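ORF 37 (Human herpesvirus 8 type M, PDB 3FHD) cuts single- and double-stranded DNA as an endonuclease and exonuclease of the PD-(D/E)XK superfamily, processing branched viral DNA intermediates into unit-length genomes for packaging. Local coordinates at residues Gly163-Ser168 with Asn480-Ser485; Phe275-Cys280 with Leu367-Asp372; Val327-Glu332 with Glu352-Asn357; Gln136-Cys141 with Ile410-Gly415. All coordinates share one frame; numbering follows the deposited sequence.

Interaction 1: residues Gly163-Ser168 with Asn480-Ser485. With SO4 (sulfate ion), chain B.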
loop_
_atom_site.group_PDB
_atom_site.type_symbol
_atom_site.label_atom_id
_atom_site.label_comp_id
_atom_site.label_asym_id
_atom_site.label_seq_id
_atom_site.Cartn_x
_atom_site.Cartn_y
_atom_site.Cartn_z
ATOM N N GLY A 163 13.176 5.583 -4.524
ATOM C CA GLY A 163 13.051 7.040 -4.601
ATOM C C GLY A 163 11.672 7.568 -4.207
ATOM O O GLY A 163 11.396 8.752 -4.300
ATOM N N ILE A 164 10.813 6.668 -3.767
ATOM C CA ILE A 164 9.457 7.051 -3.476
ATOM C C ILE A 164 9.137 6.773 -2.018
ATOM O O ILE A 164 9.513 5.717 -1.511
ATOM C CB ILE A 164 8.457 6.207 -4.348
ATOM C CG1 ILE A 164 8.630 6.521 -5.844
ATOM C CG2 ILE A 164 7.040 6.426 -3.874
ATOM C CD1 ILE A 164 7.739 7.632 -6.383
ATOM N N ILE A 165 8.393 7.676 -1.369
ATOM C CA ILE A 165 7.868 7.397 -0.042
ATOM C C ILE A 165 6.530 6.658 -0.266
ATOM O O ILE A 165 5.550 7.269 -0.691
ATOM C CB ILE A 165 7.656 8.652 0.776
ATOM C CG1 ILE A 165 9.015 9.296 1.168
ATOM C CG2 ILE A 165 6.877 8.306 2.103
ATOM C CD1 ILE A 165 8.882 10.758 1.685
ATOM N N SER A 166 6.551 5.343 -0.047
ATOM C CA SER A 166 5.399 4.482 -0.287
ATOM C C SER A 166 4.627 4.384 1.017
ATOM O O SER A 166 5.120 4.830 2.047
ATOM C CB SER A 166 5.878 3.103 -0.743
ATOM O OG SER A 166 6.691 2.505 0.268
ATOM N N SER A 167 3.415 3.807 0.995
ATOM C CA SER A 167 2.623 3.754 2.209
ATOM C C SER A 167 3.191 2.923 3.365
ATOM O O SER A 167 2.953 3.258 4.512
ATOM C CB SER A 167 1.155 3.383 1.902
ATOM O OG SER A 167 1.032 1.982 1.663
ATOM N N SER A 168 3.971 1.895 3.070
ATOM C CA SER A 168 4.692 1.114 4.084
ATOM C C SER A 168 5.852 1.890 4.746
ATOM O O SER A 168 6.350 1.467 5.780
ATOM C CB SER A 168 5.264 -0.166 3.418
ATOM O OG SER A 168 6.212 0.200 2.430
ATOM N N ASN A 480 8.880 17.568 2.872
ATOM C CA ASN A 480 10.081 18.280 3.320
ATOM C C ASN A 480 11.248 17.309 3.538
ATOM O O ASN A 480 12.358 17.590 3.113
ATOM C CB ASN A 480 9.797 19.093 4.591
ATOM C CG ASN A 480 9.283 20.492 4.281
ATOM O OD1 ASN A 480 9.124 20.876 3.111
ATOM N ND2 ASN A 480 9.052 21.273 5.328
ATOM N N PHE A 481 10.979 16.164 4.177
ATOM C CA PHE A 481 12.006 15.153 4.417
ATOM C C PHE A 481 12.476 14.557 3.066
ATOM O O PHE A 481 13.662 14.377 2.885
ATOM C CB PHE A 481 11.507 14.067 5.387
ATOM C CG PHE A 481 12.431 12.868 5.532
ATOM C CD1 PHE A 481 13.733 13.008 6.020
ATOM C CD2 PHE A 481 11.964 11.601 5.215
ATOM C CE1 PHE A 481 14.592 11.872 6.154
ATOM C CE2 PHE A 481 12.760 10.483 5.334
ATOM C CZ PHE A 481 14.102 10.609 5.822
ATOM N N TRP A 482 11.555 14.277 2.136
ATOM C CA TRP A 482 11.945 13.876 0.766
ATOM C C TRP A 482 12.920 14.891 0.102
ATOM O O TRP A 482 13.953 14.509 -0.465
ATOM C CB TRP A 482 10.716 13.636 -0.124
ATOM C CG TRP A 482 11.066 12.898 -1.395
ATOM C CD1 TRP A 482 10.967 11.552 -1.604
ATOM C CD2 TRP A 482 11.624 13.453 -2.598
ATOM N NE1 TRP A 482 11.394 11.234 -2.880
ATOM C CE2 TRP A 482 11.774 12.381 -3.522
ATOM C CE3 TRP A 482 11.969 14.749 -3.000
ATOM C CZ2 TRP A 482 12.308 12.559 -4.797
ATOM C CZ3 TRP A 482 12.468 14.941 -4.290
ATOM C CH2 TRP A 482 12.637 13.844 -5.175
ATOM N N SER A 483 12.597 16.170 0.201
ATOM C CA SER A 483 13.390 17.221 -0.428
ATOM C C SER A 483 14.776 17.332 0.191
ATOM O O SER A 483 15.772 17.440 -0.518
ATOM C CB SER A 483 12.643 18.551 -0.301
ATOM O OG SER A 483 11.415 18.386 -0.975
ATOM N N ARG A 484 14.844 17.281 1.518
ATOM C CA ARG A 484 16.147 17.264 2.208
ATOM C C ARG A 484 17.014 16.058 1.806
ATOM O O ARG A 484 18.215 16.214 1.551
ATOM C CB ARG A 484 15.972 17.255 3.727
ATOM C CG ARG A 484 15.493 18.557 4.309
ATOM C CD ARG A 484 15.709 18.588 5.836
ATOM N NE ARG A 484 15.100 17.473 6.581
ATOM C CZ ARG A 484 13.798 17.359 6.851
ATOM N NH1 ARG A 484 12.929 18.278 6.426
ATOM N NH2 ARG A 484 13.365 16.322 7.560
ATOM N N SER A 485 16.387 14.878 1.764
ATOM C CA SER A 485 17.050 13.641 1.420
ATOM C C SER A 485 17.519 13.653 -0.047
ATOM O O SER A 485 18.624 13.182 -0.306
ATOM C CB SER A 485 16.132 12.443 1.670
ATOM O OG SER A 485 15.719 12.401 3.022
HETATM S S SO4 B . 2.984 0.089 -0.302
HETATM O O1 SO4 B . 4.260 0.509 0.255
HETATM O O2 SO4 B . 2.292 -0.752 0.680
HETATM O O3 SO4 B . 2.235 1.303 -0.551
HETATM O O4 SO4 B . 3.195 -0.545 -1.578
#

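Interaction 2: residues Phe275-Cys280 with Leu367-Asp372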
loop_
_atom_site.group_PDB
_atom_site.type_symbol
_atom_site.label_atom_id
_atom_site.label_comp_id
_atom_site.label_asym_id
_atom_site.label_seq_id
_atom_site.Cartn_x
_atom_site.Cartn_y
_atom_site.Cartn_z
ATOM N N PHE A 275 -2.775 -20.750 16.064
ATOM C CA PHE A 275 -2.840 -21.885 17.013
ATOM C C PHE A 275 -3.085 -23.204 16.294
ATOM O O PHE A 275 -3.480 -23.230 15.127
ATOM C CB PHE A 275 -3.934 -21.676 18.074
ATOM C CG PHE A 275 -5.333 -21.620 17.509
ATOM C CD1 PHE A 275 -6.110 -22.771 17.413
ATOM C CD2 PHE A 275 -5.880 -20.407 17.097
ATOM C CE1 PHE A 275 -7.402 -22.727 16.875
ATOM C CE2 PHE A 275 -7.177 -20.349 16.578
ATOM C CZ PHE A 275 -7.928 -21.513 16.458
ATOM N N ALA A 276 -2.835 -24.305 17.006
ATOM C CA ALA A 276 -3.260 -25.610 16.533
ATOM C C ALA A 276 -4.306 -26.134 17.500
ATOM O O ALA A 276 -4.328 -25.761 18.697
ATOM C CB ALA A 276 -2.092 -26.583 16.428
ATOM N N LYS A 277 -5.197 -26.967 16.981
ATOM C CA LYS A 277 -6.241 -27.554 17.818
ATOM C C LYS A 277 -5.655 -28.680 18.690
ATOM O O LYS A 277 -6.123 -29.814 18.651
ATOM C CB LYS A 277 -7.452 -27.965 16.957
ATOM C CG LYS A 277 -8.035 -26.745 16.193
ATOM C CD LYS A 277 -9.029 -27.100 15.094
ATOM C CE LYS A 277 -10.311 -27.672 15.684
ATOM N NZ LYS A 277 -11.361 -27.787 14.627
ATOM N N MET A 278 -4.627 -28.346 19.487
ATOM C CA MET A 278 -3.960 -29.308 20.406
ATOM C C MET A 278 -4.466 -29.160 21.833
ATOM O O MET A 278 -4.854 -28.070 22.275
ATOM C CB MET A 278 -2.430 -29.097 20.496
ATOM C CG MET A 278 -1.664 -28.822 19.207
ATOM S SD MET A 278 -1.120 -30.269 18.277
ATOM C CE MET A 278 0.183 -30.897 19.346
ATOM N N GLU A 279 -4.351 -30.267 22.567
ATOM C CA GLU A 279 -4.683 -30.393 23.968
ATOM C C GLU A 279 -4.163 -29.247 24.847
ATOM O O GLU A 279 -4.914 -28.686 25.670
ATOM C CB GLU A 279 -4.097 -31.726 24.449
ATOM C CG GLU A 279 -4.669 -32.313 25.677
ATOM C CD GLU A 279 -4.468 -33.822 25.685
ATOM O OE1 GLU A 279 -5.281 -34.510 25.035
ATOM O OE2 GLU A 279 -3.501 -34.300 26.315
ATOM N N CYS A 280 -2.888 -28.900 24.689
ATOM C CA CYS A 280 -2.269 -27.961 25.623
ATOM C C CYS A 280 -2.203 -26.507 25.138
ATOM O O CYS A 280 -1.532 -25.684 25.749
ATOM C CB CYS A 280 -0.877 -28.460 26.019
ATOM N N LEU A 367 -15.527 -17.210 11.493
ATOM C CA LEU A 367 -15.762 -18.055 10.328
ATOM C C LEU A 367 -16.137 -19.472 10.738
ATOM O O LEU A 367 -15.744 -19.922 11.816
ATOM C CB LEU A 367 -14.543 -18.050 9.396
ATOM C CG LEU A 367 -14.026 -16.652 8.992
ATOM C CD1 LEU A 367 -12.623 -16.709 8.398
ATOM C CD2 LEU A 367 -15.012 -15.970 8.034
ATOM N N THR A 368 -16.897 -20.171 9.885
ATOM C CA THR A 368 -17.117 -21.591 10.082
ATOM C C THR A 368 -15.816 -22.389 10.009
ATOM O O THR A 368 -14.894 -22.069 9.251
ATOM C CB THR A 368 -18.156 -22.209 9.094
ATOM O OG1 THR A 368 -17.740 -21.978 7.739
ATOM C CG2 THR A 368 -19.546 -21.632 9.336
ATOM N N ASP A 369 -15.767 -23.432 10.819
ATOM C CA ASP A 369 -14.619 -24.304 10.912
ATOM C C ASP A 369 -14.757 -25.408 9.849
ATOM O O ASP A 369 -15.714 -26.174 9.894
ATOM C CB ASP A 369 -14.566 -24.871 12.328
ATOM C CG ASP A 369 -13.329 -25.678 12.600
ATOM O OD1 ASP A 369 -12.719 -26.246 11.664
ATOM O OD2 ASP A 369 -12.955 -25.746 13.781
ATOM N N PRO A 370 -13.791 -25.496 8.891
ATOM C CA PRO A 370 -13.893 -26.535 7.853
ATOM C C PRO A 370 -13.763 -27.991 8.363
ATOM O O PRO A 370 -13.959 -28.939 7.584
ATOM C CB PRO A 370 -12.769 -26.181 6.870
ATOM C CG PRO A 370 -11.762 -25.410 7.703
ATOM C CD PRO A 370 -12.579 -24.666 8.738
ATOM N N GLN A 371 -13.454 -28.188 9.643
ATOM C CA GLN A 371 -13.444 -29.558 10.175
ATOM C C GLN A 371 -14.872 -30.058 10.378
ATOM O O GLN A 371 -15.137 -31.273 10.393
ATOM C CB GLN A 371 -12.617 -29.678 11.451
ATOM C CG GLN A 371 -12.234 -31.118 11.786
ATOM C CD GLN A 371 -11.243 -31.203 12.915
ATOM O OE1 GLN A 371 -10.455 -30.281 13.131
ATOM N NE2 GLN A 371 -11.274 -32.305 13.648
ATOM N N ASP A 372 -15.792 -29.108 10.524
ATOM C CA ASP A 372 -17.215 -29.406 10.628
ATOM C C ASP A 372 -17.808 -29.625 9.225
ATOM O O ASP A 372 -18.511 -30.610 8.984
ATOM C CB ASP A 372 -17.949 -28.259 11.342
ATOM C CG ASP A 372 -17.521 -28.084 12.813
ATOM O OD1 ASP A 372 -16.846 -28.981 13.385
ATOM O OD2 ASP A 372 -17.884 -27.034 13.408
HETATM O O HOH W 1 -14.271 -29.053 15.010
#

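Interaction 3: residues Val327-Glu332 with Glu352-Asn357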
loop_
_atom_site.group_PDB
_atom_site.type_symbol
_atom_site.label_atom_id
_atom_site.label_comp_id
_atom_site.label_asym_id
_atom_site.label_seq_id
_atom_site.Cartn_x
_atom_site.Cartn_y
_atom_site.Cartn_z
ATOM N N VAL A 327 -6.955 -0.087 19.561
ATOM C CA VAL A 327 -7.079 0.456 20.903
ATOM C C VAL A 327 -8.531 0.407 21.348
ATOM O O VAL A 327 -9.456 0.457 20.518
ATOM C CB VAL A 327 -6.560 1.911 20.974
ATOM C CG1 VAL A 327 -5.045 1.958 20.785
ATOM C CG2 VAL A 327 -7.264 2.783 19.950
ATOM N N ALA A 328 -8.731 0.314 22.659
ATOM C CA ALA A 328 -10.055 0.427 23.254
ATOM C C ALA A 328 -10.044 1.632 24.179
ATOM O O ALA A 328 -9.053 1.881 24.866
ATOM C CB ALA A 328 -10.414 -0.847 24.032
ATOM N N TYR A 329 -11.131 2.387 24.175
ATOM C CA TYR A 329 -11.254 3.528 25.085
ATOM C C TYR A 329 -12.230 3.224 26.223
ATOM O O TYR A 329 -12.405 4.040 27.145
ATOM C CB TYR A 329 -11.649 4.800 24.329
ATOM C CG TYR A 329 -10.698 5.183 23.207
ATOM C CD1 TYR A 329 -9.418 5.669 23.483
ATOM C CD2 TYR A 329 -11.094 5.079 21.866
ATOM C CE1 TYR A 329 -8.536 6.035 22.442
ATOM C CE2 TYR A 329 -10.235 5.447 20.825
ATOM C CZ TYR A 329 -8.961 5.918 21.127
ATOM O OH TYR A 329 -8.123 6.259 20.107
ATOM N N ASP A 330 -12.852 2.047 26.152
ATOM C CA ASP A 330 -13.757 1.570 27.191
ATOM C C ASP A 330 -13.019 0.656 28.181
ATOM O O ASP A 330 -12.278 -0.255 27.793
ATOM C CB ASP A 330 -14.971 0.870 26.576
ATOM N N GLN A 331 -13.243 0.914 29.464
ATOM C CA GLN A 331 -12.501 0.278 30.553
ATOM C C GLN A 331 -12.671 -1.242 30.619
ATOM O O GLN A 331 -11.858 -1.934 31.243
ATOM C CB GLN A 331 -12.922 0.899 31.889
ATOM C CG GLN A 331 -11.863 0.842 32.975
ATOM C CD GLN A 331 -12.316 1.518 34.259
ATOM O OE1 GLN A 331 -13.219 1.038 34.955
ATOM N NE2 GLN A 331 -11.679 2.632 34.589
ATOM N N GLU A 332 -13.738 -1.741 29.995
ATOM C CA GLU A 332 -14.014 -3.184 29.924
ATOM C C GLU A 332 -12.882 -3.991 29.275
ATOM O O GLU A 332 -12.799 -5.207 29.480
ATOM C CB GLU A 332 -15.326 -3.441 29.174
ATOM C CG GLU A 332 -15.311 -2.980 27.714
ATOM C CD GLU A 332 -16.612 -3.252 26.980
ATOM O OE1 GLU A 332 -17.372 -4.150 27.402
ATOM O OE2 GLU A 332 -16.869 -2.567 25.970
ATOM N N GLU A 352 -6.989 15.215 17.582
ATOM C CA GLU A 352 -7.945 15.391 16.477
ATOM C C GLU A 352 -8.223 14.050 15.770
ATOM O O GLU A 352 -9.370 13.739 15.421
ATOM C CB GLU A 352 -7.402 16.443 15.512
ATOM C CG GLU A 352 -8.157 16.603 14.192
ATOM C CD GLU A 352 -9.251 17.665 14.246
ATOM O OE1 GLU A 352 -9.962 17.783 15.283
ATOM O OE2 GLU A 352 -9.408 18.382 13.223
ATOM N N CYS A 353 -7.169 13.259 15.581
ATOM C CA CYS A 353 -7.315 11.961 14.950
ATOM C C CYS A 353 -8.106 11.018 15.852
ATOM O O CYS A 353 -8.923 10.250 15.356
ATOM C CB CYS A 353 -5.946 11.344 14.602
ATOM S SG CYS A 353 -5.015 12.201 13.261
ATOM N N ILE A 354 -7.858 11.054 17.161
ATOM C CA ILE A 354 -8.646 10.220 18.090
ATOM C C ILE A 354 -10.122 10.634 18.046
ATOM O O ILE A 354 -11.006 9.780 17.959
ATOM C CB ILE A 354 -8.081 10.213 19.533
ATOM C CG1 ILE A 354 -6.745 9.453 19.580
ATOM C CG2 ILE A 354 -9.069 9.535 20.511
ATOM C CD1 ILE A 354 -5.939 9.652 20.850
ATOM N N LEU A 355 -10.369 11.950 18.085
ATOM C CA LEU A 355 -11.719 12.513 17.958
ATOM C C LEU A 355 -12.521 11.924 16.781
ATOM O O LEU A 355 -13.716 11.645 16.912
ATOM C CB LEU A 355 -11.657 14.049 17.841
ATOM C CG LEU A 355 -13.024 14.736 17.849
ATOM C CD1 LEU A 355 -13.705 14.464 19.193
ATOM C CD2 LEU A 355 -12.893 16.230 17.589
ATOM N N HIS A 356 -11.855 11.744 15.641
ATOM C CA HIS A 356 -12.484 11.238 14.425
ATOM C C HIS A 356 -12.413 9.723 14.253
ATOM O O HIS A 356 -12.929 9.191 13.254
ATOM C CB HIS A 356 -11.873 11.945 13.212
ATOM C CG HIS A 356 -12.358 13.351 13.079
ATOM N ND1 HIS A 356 -11.805 14.394 13.789
ATOM C CD2 HIS A 356 -13.410 13.866 12.404
ATOM C CE1 HIS A 356 -12.468 15.507 13.519
ATOM N NE2 HIS A 356 -13.453 15.211 12.689
ATOM N N ASN A 357 -11.779 9.046 15.217
ATOM C CA ASN A 357 -11.639 7.588 15.181
ATOM C C ASN A 357 -12.038 6.943 16.509
ATOM O O ASN A 357 -11.309 6.118 17.064
ATOM C CB ASN A 357 -10.222 7.164 14.780
ATOM C CG ASN A 357 -9.931 7.426 13.319
ATOM O OD1 ASN A 357 -10.369 6.672 12.435
ATOM N ND2 ASN A 357 -9.217 8.515 13.050
HETATM O O HOH W 2 -8.746 5.900 17.729
#

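Interaction 4: residues Gln136-Cys141 with Ile410-Gly415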
loop_
_atom_site.group_PDB
_atom_site.type_symbol
_atom_site.label_atom_id
_atom_site.label_comp_id
_atom_site.label_asym_id
_atom_site.label_seq_id
_atom_site.Cartn_x
_atom_site.Cartn_y
_atom_site.Cartn_z
ATOM N N GLN A 136 -2.304 14.118 -18.496
ATOM C CA GLN A 136 -1.255 13.262 -19.083
ATOM C C GLN A 136 -0.421 12.514 -18.037
ATOM O O GLN A 136 -0.109 11.342 -18.225
ATOM C CB GLN A 136 -0.344 14.067 -20.013
ATOM C CG GLN A 136 -1.119 14.542 -21.258
ATOM C CD GLN A 136 -0.388 15.582 -22.080
ATOM O OE1 GLN A 136 0.473 16.324 -21.578
ATOM N NE2 GLN A 136 -0.737 15.645 -23.358
ATOM N N ARG A 137 -0.051 13.194 -16.948
ATOM C CA ARG A 137 0.722 12.540 -15.910
ATOM C C ARG A 137 -0.150 11.457 -15.259
ATOM O O ARG A 137 0.297 10.332 -15.010
ATOM C CB ARG A 137 1.220 13.560 -14.884
ATOM C CG ARG A 137 2.341 14.467 -15.411
ATOM C CD ARG A 137 3.089 15.209 -14.267
ATOM N NE ARG A 137 2.193 16.073 -13.493
ATOM C CZ ARG A 137 1.803 17.297 -13.820
ATOM N NH1 ARG A 137 2.218 17.882 -14.943
ATOM N NH2 ARG A 137 0.981 17.949 -13.003
ATOM N N HIS A 138 -1.400 11.807 -14.997
ATOM C CA HIS A 138 -2.391 10.863 -14.475
ATOM C C HIS A 138 -2.521 9.627 -15.364
ATOM O O HIS A 138 -2.545 8.466 -14.876
ATOM C CB HIS A 138 -3.757 11.545 -14.342
ATOM C CG HIS A 138 -4.828 10.646 -13.793
ATOM N ND1 HIS A 138 -6.066 10.519 -14.379
ATOM C CD2 HIS A 138 -4.838 9.826 -12.717
ATOM C CE1 HIS A 138 -6.792 9.656 -13.693
ATOM N NE2 HIS A 138 -6.069 9.222 -12.680
ATOM N N HIS A 139 -2.619 9.864 -16.667
ATOM C CA HIS A 139 -2.706 8.756 -17.613
ATOM C C HIS A 139 -1.466 7.837 -17.565
ATOM O O HIS A 139 -1.623 6.620 -17.479
ATOM C CB HIS A 139 -2.991 9.235 -19.041
ATOM C CG HIS A 139 -3.205 8.105 -19.990
ATOM N ND1 HIS A 139 -4.439 7.531 -20.197
ATOM C CD2 HIS A 139 -2.338 7.422 -20.773
ATOM C CE1 HIS A 139 -4.330 6.565 -21.092
ATOM N NE2 HIS A 139 -3.062 6.469 -21.444
ATOM N N ILE A 140 -0.268 8.413 -17.552
ATOM C CA ILE A 140 0.964 7.637 -17.386
ATOM C C ILE A 140 0.967 6.785 -16.085
ATOM O O ILE A 140 1.267 5.572 -16.087
ATOM C CB ILE A 140 2.230 8.545 -17.518
ATOM C CG1 ILE A 140 2.452 9.041 -18.987
ATOM C CG2 ILE A 140 3.470 7.859 -16.923
ATOM C CD1 ILE A 140 2.688 7.949 -19.985
ATOM N N CYS A 141 0.614 7.411 -14.966
ATOM C CA CYS A 141 0.603 6.716 -13.685
ATOM C C CYS A 141 -0.387 5.545 -13.659
ATOM O O CYS A 141 -0.106 4.467 -13.082
ATOM C CB CYS A 141 0.337 7.727 -12.573
ATOM S SG CYS A 141 1.723 8.882 -12.345
ATOM N N ILE A 410 -8.971 10.019 -8.115
ATOM C CA ILE A 410 -10.390 10.392 -8.277
ATOM C C ILE A 410 -10.548 11.863 -8.726
ATOM O O ILE A 410 -11.459 12.179 -9.481
ATOM C CB ILE A 410 -11.182 10.158 -6.954
ATOM C CG1 ILE A 410 -11.346 8.678 -6.712
ATOM C CG2 ILE A 410 -12.602 10.863 -7.001
ATOM C CD1 ILE A 410 -11.809 8.331 -5.300
ATOM N N GLY A 411 -9.674 12.747 -8.224
ATOM C CA GLY A 411 -9.703 14.190 -8.522
ATOM C C GLY A 411 -9.313 14.473 -9.963
ATOM O O GLY A 411 -9.851 15.397 -10.598
ATOM N N LEU A 412 -8.395 13.672 -10.490
ATOM C CA LEU A 412 -7.924 13.786 -11.871
ATOM C C LEU A 412 -8.779 13.031 -12.892
ATOM O O LEU A 412 -8.708 13.346 -14.075
ATOM C CB LEU A 412 -6.456 13.342 -11.998
ATOM C CG LEU A 412 -5.431 14.300 -11.402
ATOM C CD1 LEU A 412 -4.105 13.632 -11.100
ATOM C CD2 LEU A 412 -5.267 15.531 -12.358
ATOM N N ASP A 413 -9.579 12.068 -12.441
ATOM C CA ASP A 413 -10.503 11.323 -13.315
ATOM C C ASP A 413 -11.434 12.295 -14.048
ATOM O O ASP A 413 -11.908 13.247 -13.454
ATOM C CB ASP A 413 -11.388 10.362 -12.490
ATOM C CG ASP A 413 -10.739 8.985 -12.233
ATOM O OD1 ASP A 413 -9.727 8.664 -12.888
ATOM O OD2 ASP A 413 -11.258 8.203 -11.375
ATOM N N SER A 414 -11.695 12.073 -15.340
ATOM C CA SER A 414 -12.630 12.919 -16.073
ATOM C C SER A 414 -14.044 12.600 -15.597
ATOM O O SER A 414 -14.313 11.473 -15.147
ATOM C CB SER A 414 -12.543 12.677 -17.595
ATOM O OG SER A 414 -12.829 11.319 -17.889
ATOM N N GLY A 415 -14.919 13.595 -15.664
ATOM C CA GLY A 415 -16.336 13.372 -15.423
ATOM C C GLY A 415 -16.910 14.313 -14.382
ATOM O O GLY A 415 -16.174 15.016 -13.694
HETATM O O HOH W 3 -7.713 6.810 -11.886
#

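Interaction 1: residues Gly163-Ser168 with Asn480-Ser485
A short edge strand, 165-166, leans on the long helix 468-489 where Trp482 reaches between Gly163 and Ile165. The indole NE1 donates to Gly163 O at 2.9 Å along a nearly straight line (169° at the hydrogen). The carbonyl oxygen lies in the ring plane, but seen from the carbonyl the donor stands above its plane. Trp482 has CG anti to its own backbone N (chi1 -165°), which brings the pyrrole edge across to the strand. Ile165 comes to that edge too: CD1 lies 3.9 Å from Trp482 CB, close to the ring plane. Gly163 O satisfies this buried N-H, and Phe184 meets the indole edge-to-face.

Just past the strand, Ser167 and Ser168 turn to a sulfate ion, probably taken up from the crystallisation liquor. Ser167 OG bonds O3 at 2.6 Å, while Ser168 grips O1 with its N (3.2 Å) and its OG (2.9 Å); Arg161 and Ser241 complete the site. Such a serine-lined anion pocket with an arginine is consistent with a place for a DNA phosphate, set beside an edge strand packed on a helix.

Interaction 2: residues Phe275-Cys280 with Leu367-Asp372
Lys277 crosses from its loop to the start of the short helix 370-373 and there meets Asp369 and Gln371. The charged interaction is a salt bridge: NZ of Lys277 sits 2.7 Å from Asp369 OD2, on the syn side and not far from the carboxylate plane. The two side chains come from opposite directions, and a bend at chi3 (68°) in the lysine steers its ammonium group to the carboxylate. Lys277 is itself the centre of an inverse gamma turn, and its CB points toward the helix.

A hydrogen bond from the same ammonium group to a neutral amide stands beside the bridge. Gln371, extended beyond CG, slides past the lysine so that its OE1 takes a bond from Lys277 NZ at 3.0 Å, with the donor well above the amide carbonyl plane (58° out of it).

Capping is the third kind. Asp369 is the N-cap of helix 370-373, and its other oxygen, OD1, accepts from Gln371 N at 2.9 Å, above the carboxylate plane. That oxygen also forms a salt bridge with Arg432 of strand 423-432.

Water supplies the last link, accepting from Lys277 NZ at 3.2 Å and donating to Asp372 OD1 at 3.0 Å.

The buried Asp369 carboxylate is thus held through both oxygens, by a lysine, an arginine and a helix N-H. Such surroundings probably keep it ionised, and they tie the loop after strand 262-269 to the helix that follows strand 362-367.

Interaction 3: residues Val327-Glu332 with Glu352-Asn357
Tyr329 lays its hydroxyl end against Ile354, joining the end of strand 326-328, near one margin of the large mixed sheet of this PD-(D/E)XK nuclease, to the last turn of helix 348-355. CG of Tyr329 lies anti to its own carbonyl carbon (chi1 -57°), and from there the ring reaches over to the helix. Ile354 meets it with both branches at CB: CG2 comes within 3.4 Å of Tyr329 OH and CG1 within 3.5 Å of the same oxygen. The methyl CG2 also packs on the ring carbon CZ at 3.7 Å, the two side chains meeting at a slant. With CG1 beside the backbone N (chi1 -69°) and CG2 anti to it, both branches face the phenol oxygen.

On the other flank, Asn357 offers only its backbone to the tyrosine, its carbonyl oxygen lying near the plane of the ring, at the CE2 edge. The asparagine side chain turns elsewhere: ND2 donates back to Cys353 O at 2.9 Å, and OD1 accepts from the backbone N of Tyr465. His356 likewise folds back, its ND1 donating to Glu352 O at 3.0 Å, with that oxygen in the plane of the imidazole. The two side chains thereby occupy carbonyls in the last turn of the helix.

One water closes the contact: lying in the plane of the phenol ring, it accepts from Tyr329 OH at 2.5 Å and donates to Asn357 O at 2.7 Å.

Interaction 4: residues Gln136-Cys141 with Ile410-Gly415
His138, on helix 134-147, fits against Leu412 and Asp413, where helix 394-412 runs out. Taken in order, Arg137 comes just before the contact; it turns to the loop that carries Pro233 and Gln234, bonding the carbonyl oxygen of the first, which Leu412 touches as well, and the side chain of the second, so this loop adjoins both helices.

His138 does the touching itself. With CG anti to the backbone N (chi1 -179°), its imidazole stands straight out from the helix. Leu412 CB sits over one face, 3.7 Å from the ring centroid and 16° off the normal, a CH-pi contact; Leu412 CD1 reaches back to His138 CB at 3.9 Å as the two side chains slide past each other. Asp413, the first residue to leave the helical conformation, approaches the edge instead. Its OD1 lies 3.2 Å from His138 CE1, near the ring plane, while the carboxylate is turned 60° to the imidazole. A water bridges the same groups, 3.0 Å from His138 NE2 and donating to Asp413 OD1 at 2.9 Å. Tyr409, from the preceding turn of helix 394-412, adds an edge-to-face ring contact.

Beyond His138, His139 and Ile140 turn to Phe108 of helix 104-113, and Cys141 packs on Met86 and Pro233.

The imidazole is therefore apolar on one face and polar at its rim: the leucine holds the ring by dispersion, while the nearby carboxylate probably attracts the polarised C-H at CE1 and would tend to stabilise a positive charge on the ring.

How the interactions relate
Interaction 1 is the buried one of the four; interactions 2, 3 and 4 are only partly buried. Interactions 2 and 3 both join segments that adjoin strands of the large mixed sheet, their centres about 33 Å apart, but the first uses charge and helix capping and the second apolar packing with a water. Interactions 1 and 4 lie across the chain's centre from interaction 2, with centres about 22 Å apart, and each sets an aromatic side chain of a helix against its partner: a buried indole N-H in interaction 1, a histidine ring against a partly exposed helix end in interaction 4. Their segments alternate along the chain, whereas interaction 3 is nested inside the loops closed by all the others.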